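Local coordinates for protein 2''-aminoglycoside nucleotidyltransferase (Klebsiella pneumoniae, PDB 4WQK) that confers bacterial resistance to kanamycin, gentamicin, tobramycin and related aminoglycosides by adenylating their 2''-hydroxyl group in a magnesium-dependent reaction, at residues A[21-26]-A[96-101]; A[128-133]-A[163-168]. All blocks are in the same frame, centred on the assembly; numbering follows the deposited sequence. Where two conformers were deposited one is given.

Contact 1. Residues A[21-26]-A[96-101]; sequences NLPLWI and EAYEIA. With IPA (isopropyl alcohol), chain H.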
loop_
_atom_site.group_PDB
_atom_site.type_symbol
_atom_site.label_atom_id
_atom_site.label_comp_id
_atom_site.label_asym_id
_atom_site.label_seq_id
_atom_site.Cartn_x
_atom_site.Cartn_y
_atom_site.Cartn_z
ATOM N N ASN A 21 1.845 -16.309 -10.401
ATOM C CA ASN A 21 2.030 -15.197 -11.336
ATOM C C ASN A 21 1.083 -14.027 -11.068
ATOM O O ASN A 21 0.565 -13.394 -12.021
ATOM C CB ASN A 21 1.857 -15.727 -12.761
ATOM C CG ASN A 21 2.713 -16.937 -13.008
ATOM O OD1 ASN A 21 2.222 -18.003 -13.396
ATOM N ND2 ASN A 21 4.004 -16.795 -12.739
ATOM N N LEU A 22 0.873 -13.739 -9.779
ATOM C CA LEU A 22 -0.065 -12.724 -9.297
ATOM C C LEU A 22 0.749 -11.577 -8.731
ATOM O O LEU A 22 1.401 -11.750 -7.693
ATOM C CB LEU A 22 -0.973 -13.297 -8.219
ATOM C CG LEU A 22 -1.895 -12.258 -7.611
ATOM C CD1 LEU A 22 -2.973 -11.892 -8.640
ATOM C CD2 LEU A 22 -2.507 -12.858 -6.332
ATOM N N PRO A 23 0.830 -10.450 -9.445
ATOM C CA PRO A 23 1.572 -9.324 -8.843
ATOM C C PRO A 23 0.781 -8.720 -7.672
ATOM O O PRO A 23 -0.443 -8.627 -7.726
ATOM C CB PRO A 23 1.705 -8.329 -10.007
ATOM C CG PRO A 23 0.420 -8.572 -10.815
ATOM C CD PRO A 23 0.182 -10.099 -10.725
ATOM N N LEU A 24 1.481 -8.328 -6.603
ATOM C CA LEU A 24 0.869 -7.646 -5.470
ATOM C C LEU A 24 1.821 -6.536 -5.079
ATOM O O LEU A 24 3.044 -6.740 -5.101
ATOM C CB LEU A 24 0.655 -8.572 -4.268
ATOM C CG LEU A 24 -0.292 -9.769 -4.459
ATOM C CD1 LEU A 24 -0.182 -10.643 -3.203
ATOM C CD2 LEU A 24 -1.732 -9.280 -4.670
ATOM N N TRP A 25 1.256 -5.393 -4.702
ATOM C CA TRP A 25 2.078 -4.248 -4.280
ATOM C C TRP A 25 1.899 -4.010 -2.795
ATOM O O TRP A 25 0.768 -3.906 -2.311
ATOM C CB TRP A 25 1.689 -2.982 -5.046
ATOM C CG TRP A 25 2.102 -3.040 -6.498
ATOM C CD1 TRP A 25 3.204 -2.459 -7.053
ATOM C CD2 TRP A 25 1.400 -3.710 -7.567
ATOM N NE1 TRP A 25 3.271 -2.767 -8.407
ATOM C CE2 TRP A 25 2.188 -3.542 -8.737
ATOM C CE3 TRP A 25 0.205 -4.439 -7.634
ATOM C CZ2 TRP A 25 1.798 -4.052 -9.984
ATOM C CZ3 TRP A 25 -0.164 -4.971 -8.881
ATOM C CH2 TRP A 25 0.636 -4.769 -10.016
ATOM N N ILE A 26 3.007 -3.939 -2.080
ATOM C CA ILE A 26 2.922 -3.445 -0.695
ATOM C C ILE A 26 2.546 -1.994 -0.719
ATOM O O ILE A 26 3.090 -1.206 -1.504
ATOM C CB ILE A 26 4.270 -3.643 0.030
ATOM C CG1 ILE A 26 4.766 -5.090 -0.129
ATOM C CG2 ILE A 26 4.210 -3.173 1.507
ATOM C CD1 ILE A 26 3.854 -6.050 0.469
ATOM N N GLU A 96 -1.597 -0.178 -19.800
ATOM C CA GLU A 96 -0.166 -0.483 -19.671
ATOM C C GLU A 96 0.272 -0.818 -18.265
ATOM O O GLU A 96 1.392 -1.251 -18.039
ATOM C CB GLU A 96 0.655 0.697 -20.210
ATOM C CG GLU A 96 0.506 1.972 -19.321
ATOM C CD GLU A 96 1.373 3.157 -19.779
ATOM O OE1 GLU A 96 1.010 3.822 -20.769
ATOM O OE2 GLU A 96 2.411 3.440 -19.140
ATOM N N ALA A 97 -0.618 -0.674 -17.297
ATOM C CA ALA A 97 -0.296 -0.943 -15.901
ATOM C C ALA A 97 -1.567 -1.018 -15.106
ATOM O O ALA A 97 -2.610 -0.505 -15.548
ATOM C CB ALA A 97 0.615 0.194 -15.301
ATOM N N TYR A 98 -1.483 -1.597 -13.913
ATOM C CA TYR A 98 -2.566 -1.519 -12.923
ATOM C C TYR A 98 -2.543 -0.145 -12.270
ATOM O O TYR A 98 -1.468 0.410 -12.032
ATOM C CB TYR A 98 -2.402 -2.615 -11.858
ATOM C CG TYR A 98 -2.772 -3.986 -12.381
ATOM C CD1 TYR A 98 -4.111 -4.380 -12.437
ATOM C CD2 TYR A 98 -1.783 -4.866 -12.839
ATOM C CE1 TYR A 98 -4.484 -5.614 -12.957
ATOM C CE2 TYR A 98 -2.137 -6.118 -13.348
ATOM C CZ TYR A 98 -3.477 -6.491 -13.405
ATOM O OH TYR A 98 -3.826 -7.728 -13.888
ATOM N N GLU A 99 -3.722 0.381 -11.960
ATOM C CA GLU A 99 -3.810 1.677 -11.295
ATOM C C GLU A 99 -4.861 1.653 -10.208
ATOM O O GLU A 99 -5.956 1.163 -10.394
ATOM C CB GLU A 99 -4.151 2.830 -12.266
ATOM C CG GLU A 99 -3.063 3.115 -13.308
ATOM C CD GLU A 99 -1.792 3.746 -12.718
ATOM O OE1 GLU A 99 -1.828 4.249 -11.565
ATOM O OE2 GLU A 99 -0.773 3.819 -13.468
ATOM N N ILE A 100 -4.509 2.251 -9.087
ATOM C CA ILE A 100 -5.486 2.529 -8.027
ATOM C C ILE A 100 -6.417 3.614 -8.544
ATOM O O ILE A 100 -5.948 4.592 -9.097
ATOM C CB ILE A 100 -4.742 2.965 -6.739
ATOM C CG1 ILE A 100 -3.906 1.810 -6.210
ATOM C CG2 ILE A 100 -5.730 3.404 -5.667
ATOM C CD1 ILE A 100 -2.954 2.237 -5.099
ATOM N N ALA A 101 -7.725 3.420 -8.364
ATOM C CA ALA A 101 -8.734 4.419 -8.806
ATOM C C ALA A 101 -8.435 5.755 -8.192
ATOM O O ALA A 101 -8.188 5.846 -6.986
ATOM C CB ALA A 101 -10.141 3.984 -8.441
HETATM C C1 IPA H . 5.099 2.743 -17.230
HETATM C C2 IPA H . 5.513 1.521 -18.036
HETATM C C3 IPA H . 6.118 0.486 -17.097
HETATM O O2 IPA H . 4.383 0.972 -18.668
#

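Contact 2. Residues A[128-133]-A[163-168]; sequences AIIWDY and EKVEVL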
loop_
_atom_site.group_PDB
_atom_site.type_symbol
_atom_site.label_atom_id
_atom_site.label_comp_id
_atom_site.label_asym_id
_atom_site.label_seq_id
_atom_site.Cartn_x
_atom_site.Cartn_y
_atom_site.Cartn_z
ATOM N N ALA A 128 1.624 7.667 -4.947
ATOM C CA ALA A 128 0.428 6.993 -4.449
ATOM C C ALA A 128 0.365 6.951 -2.936
ATOM O O ALA A 128 -0.708 7.126 -2.345
ATOM C CB ALA A 128 0.337 5.552 -5.028
ATOM N N ILE A 129 1.512 6.694 -2.315
ATOM C CA ILE A 129 1.603 6.659 -0.856
ATOM C C ILE A 129 1.203 8.014 -0.277
ATOM O O ILE A 129 0.362 8.132 0.649
ATOM C CB ILE A 129 3.026 6.261 -0.429
ATOM C CG1 ILE A 129 3.294 4.816 -0.825
ATOM C CG2 ILE A 129 3.267 6.488 1.071
ATOM C CD1 ILE A 129 4.789 4.425 -0.697
ATOM N N ILE A 130 1.753 9.075 -0.847
ATOM C CA ILE A 130 1.507 10.421 -0.340
ATOM C C ILE A 130 0.062 10.866 -0.655
ATOM O O ILE A 130 -0.598 11.487 0.187
ATOM C CB ILE A 130 2.546 11.381 -0.940
ATOM C CG1 ILE A 130 3.901 11.045 -0.336
ATOM C CG2 ILE A 130 2.181 12.851 -0.673
ATOM C CD1 ILE A 130 5.037 11.686 -1.030
ATOM N N TRP A 131 -0.452 10.527 -1.842
ATOM C CA TRP A 131 -1.823 10.824 -2.203
ATOM C C TRP A 131 -2.822 10.323 -1.145
ATOM O O TRP A 131 -3.782 11.018 -0.826
ATOM C CB TRP A 131 -2.125 10.176 -3.552
ATOM C CG TRP A 131 -3.365 10.598 -4.269
ATOM C CD1 TRP A 131 -4.544 9.887 -4.365
ATOM C CD2 TRP A 131 -3.537 11.770 -5.076
ATOM N NE1 TRP A 131 -5.428 10.549 -5.182
ATOM C CE2 TRP A 131 -4.855 11.726 -5.609
ATOM C CE3 TRP A 131 -2.726 12.877 -5.386
ATOM C CZ2 TRP A 131 -5.342 12.720 -6.452
ATOM C CZ3 TRP A 131 -3.209 13.853 -6.203
ATOM C CH2 TRP A 131 -4.516 13.774 -6.750
ATOM N N ASP A 132 -2.599 9.117 -0.620
ATOM C CA ASP A 132 -3.522 8.597 0.395
ATOM C C ASP A 132 -3.513 9.412 1.662
ATOM O O ASP A 132 -4.532 9.509 2.359
ATOM C CB ASP A 132 -3.194 7.142 0.736
ATOM C CG ASP A 132 -4.170 6.184 0.098
ATOM O OD1 ASP A 132 -5.169 6.660 -0.493
ATOM O OD2 ASP A 132 -3.929 4.965 0.148
ATOM N N TYR A 133 -2.366 9.991 2.029
ATOM C CA TYR A 133 -2.361 10.888 3.168
ATOM C C TYR A 133 -3.213 12.137 2.928
ATOM O O TYR A 133 -3.740 12.720 3.857
ATOM C CB TYR A 133 -0.948 11.351 3.546
ATOM C CG TYR A 133 -0.142 10.297 4.257
ATOM C CD1 TYR A 133 -0.282 10.075 5.615
ATOM C CD2 TYR A 133 0.775 9.531 3.553
ATOM C CE1 TYR A 133 0.485 9.070 6.257
ATOM C CE2 TYR A 133 1.540 8.554 4.172
ATOM C CZ TYR A 133 1.387 8.330 5.512
ATOM O OH TYR A 133 2.163 7.338 6.078
ATOM N N GLU A 163 9.491 19.686 -3.523
ATOM C CA GLU A 163 8.976 20.224 -4.786
ATOM C C GLU A 163 7.824 19.376 -5.323
ATOM O O GLU A 163 6.729 19.889 -5.614
ATOM C CB GLU A 163 10.101 20.305 -5.826
ATOM C CG GLU A 163 9.637 20.671 -7.236
ATOM C CD GLU A 163 9.134 22.106 -7.352
ATOM O OE1 GLU A 163 9.471 22.930 -6.464
ATOM O OE2 GLU A 163 8.404 22.412 -8.333
ATOM N N LYS A 164 8.066 18.079 -5.435
ATOM C CA LYS A 164 7.065 17.167 -5.975
ATOM C C LYS A 164 5.873 17.044 -5.035
ATOM O O LYS A 164 4.727 16.974 -5.476
ATOM C CB LYS A 164 7.681 15.780 -6.234
ATOM C CG LYS A 164 8.611 15.740 -7.459
ATOM C CD LYS A 164 9.211 14.339 -7.635
ATOM C CE LYS A 164 10.318 14.318 -8.666
ATOM N NZ LYS A 164 10.774 12.900 -8.855
ATOM N N VAL A 165 6.115 16.999 -3.732
ATOM C CA VAL A 165 4.982 16.942 -2.822
ATOM C C VAL A 165 4.044 18.184 -2.945
ATOM O O VAL A 165 2.810 18.040 -2.958
ATOM C CB VAL A 165 5.463 16.797 -1.364
ATOM C CG1 VAL A 165 4.257 16.895 -0.409
ATOM C CG2 VAL A 165 6.140 15.445 -1.210
ATOM N N GLU A 166 4.609 19.390 -3.037
ATOM C CA GLU A 166 3.798 20.589 -3.167
ATOM C C GLU A 166 2.954 20.535 -4.432
ATOM O O GLU A 166 1.790 20.900 -4.410
ATOM C CB GLU A 166 4.690 21.843 -3.161
ATOM C CG GLU A 166 3.980 23.182 -2.857
ATOM C CD GLU A 166 4.895 24.380 -3.113
ATOM O OE1 GLU A 166 6.126 24.167 -3.173
ATOM O OE2 GLU A 166 4.402 25.524 -3.248
ATOM N N VAL A 167 3.552 20.094 -5.523
ATOM C CA VAL A 167 2.803 20.008 -6.759
ATOM C C VAL A 167 1.680 18.950 -6.660
ATOM O O VAL A 167 0.551 19.180 -7.113
ATOM C CB VAL A 167 3.761 19.721 -7.947
ATOM C CG1 VAL A 167 2.976 19.546 -9.196
ATOM C CG2 VAL A 167 4.763 20.897 -8.128
ATOM N N LEU A 168 1.967 17.795 -6.065
ATOM C CA LEU A 168 0.950 16.760 -5.877
ATOM C C LEU A 168 -0.195 17.228 -4.997
ATOM O O LEU A 168 -1.358 16.970 -5.300
ATOM C CB LEU A 168 1.584 15.512 -5.251
ATOM C CG LEU A 168 0.802 14.216 -5.474
ATOM C CD1 LEU A 168 0.801 13.815 -6.931
ATOM C CD2 LEU A 168 1.445 13.118 -4.600
#

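Contact 1. Residues A[21-26]-A[96-101]
Aromatic and apolar groups carry the contact between Trp25 and Tyr98. Trp25 CH2, the far corner of the indole, lies 3.7 Å from Tyr98 CD2 and 4.2 Å from Tyr98 CB, so the tryptophan reaches the root of the tyrosine ring and not its hydroxyl. The ring planes are inclined at 56° with centroids 5.9 Å apart, an oblique pairing. With CG anti to the carbonyl carbon (chi1 -70° and -74°), each ring is carried towards the other segment, and the side chains cross at about a right angle. Pro23 adds a looser apolar touch, its CG 4.4 Å from Tyr98 CE2.

Polar ends are bound outside the pair. Trp25 NE1 hydrogen-bonds to the carbonyl oxygen of Pro109, and Tyr98 OH to Glu53 OE2, while Trp93 meets the tyrosine ring edge-to-face. Two residues before Tyr98, Glu96 OE2 accepts a hydrogen bond from O2 of an isopropyl alcohol, probably from the crystallisation liquor, at 3.2 Å.

Strands 25-27 and 98-99 share the mixed sheet of the nucleotidyltransferase fold without pairing directly. The chemistry implies a small apolar bridge of 100 Å² between the N- and C-terminal domains, in a segment ending at Ala101, which binds kanamycin A.

Contact 2. Residues A[128-133]-A[163-168]
Trp131 and Leu168 both place CG anti to the backbone N (chi1 -166° and -158°), which carries the indole and the isobutyl group between the two helices. Ile130 instead sets CG1 beside its backbone N, and its extended chain takes CD1 to Val165. The two helices pack against each other in the helical part of the C-terminal domain, the short axes of 128-133 and 163-168 being 10.8 Å apart at closest and crossing at -49°.

One continuous apolar patch joins the helices, with Ile130 shared. Its CD1 meets Val165 CG2 at 3.9 Å, the side chains crossing at about a right angle, and Ile130 CG2 lies 4.0 Å from Leu168 CD2. The other leucine branch, Leu168 CD1, lies 4.0 Å from Trp131 CE3. With one methyl on each, the leucine wedges between isoleucine and tryptophan. The summed buried area is 229 Å².

Neighbours complete the core. Ala156 and Leu160 of helix 147-160 pack on Ile130, Phe172 meets the Trp131 ring edge-to-face, and Tyr135 OH bonds to its NE1. At the indole's benzo edge, Leu168 CG sits in the ring plane, 3.8 Å from Trp131 CE3.

Overall arrangement
From the N terminus, the chain leaves helix 5-19 and runs through the turn at 21-24 into strand 25-27; residues 21-26 form the first side of contact 1. It then builds most of the N-terminal domain, including strand 46-51 with the magnesium ligand Asp47, before 96-101 closes a loop of 69 intervening residues at the domain boundary. Contact 2 opens only afterwards, at helix 126-139; its 29-residue connection, which contains helix 147-160, closes at helix 162-176. The two closures are in series, neither nested nor crossed. Contact 1 joins the N-terminal domain to the start of the C-terminal one, and contact 2 ties helices within the latter. Their centres are about 19 Å apart; kanamycin binds in the cleft between the domains.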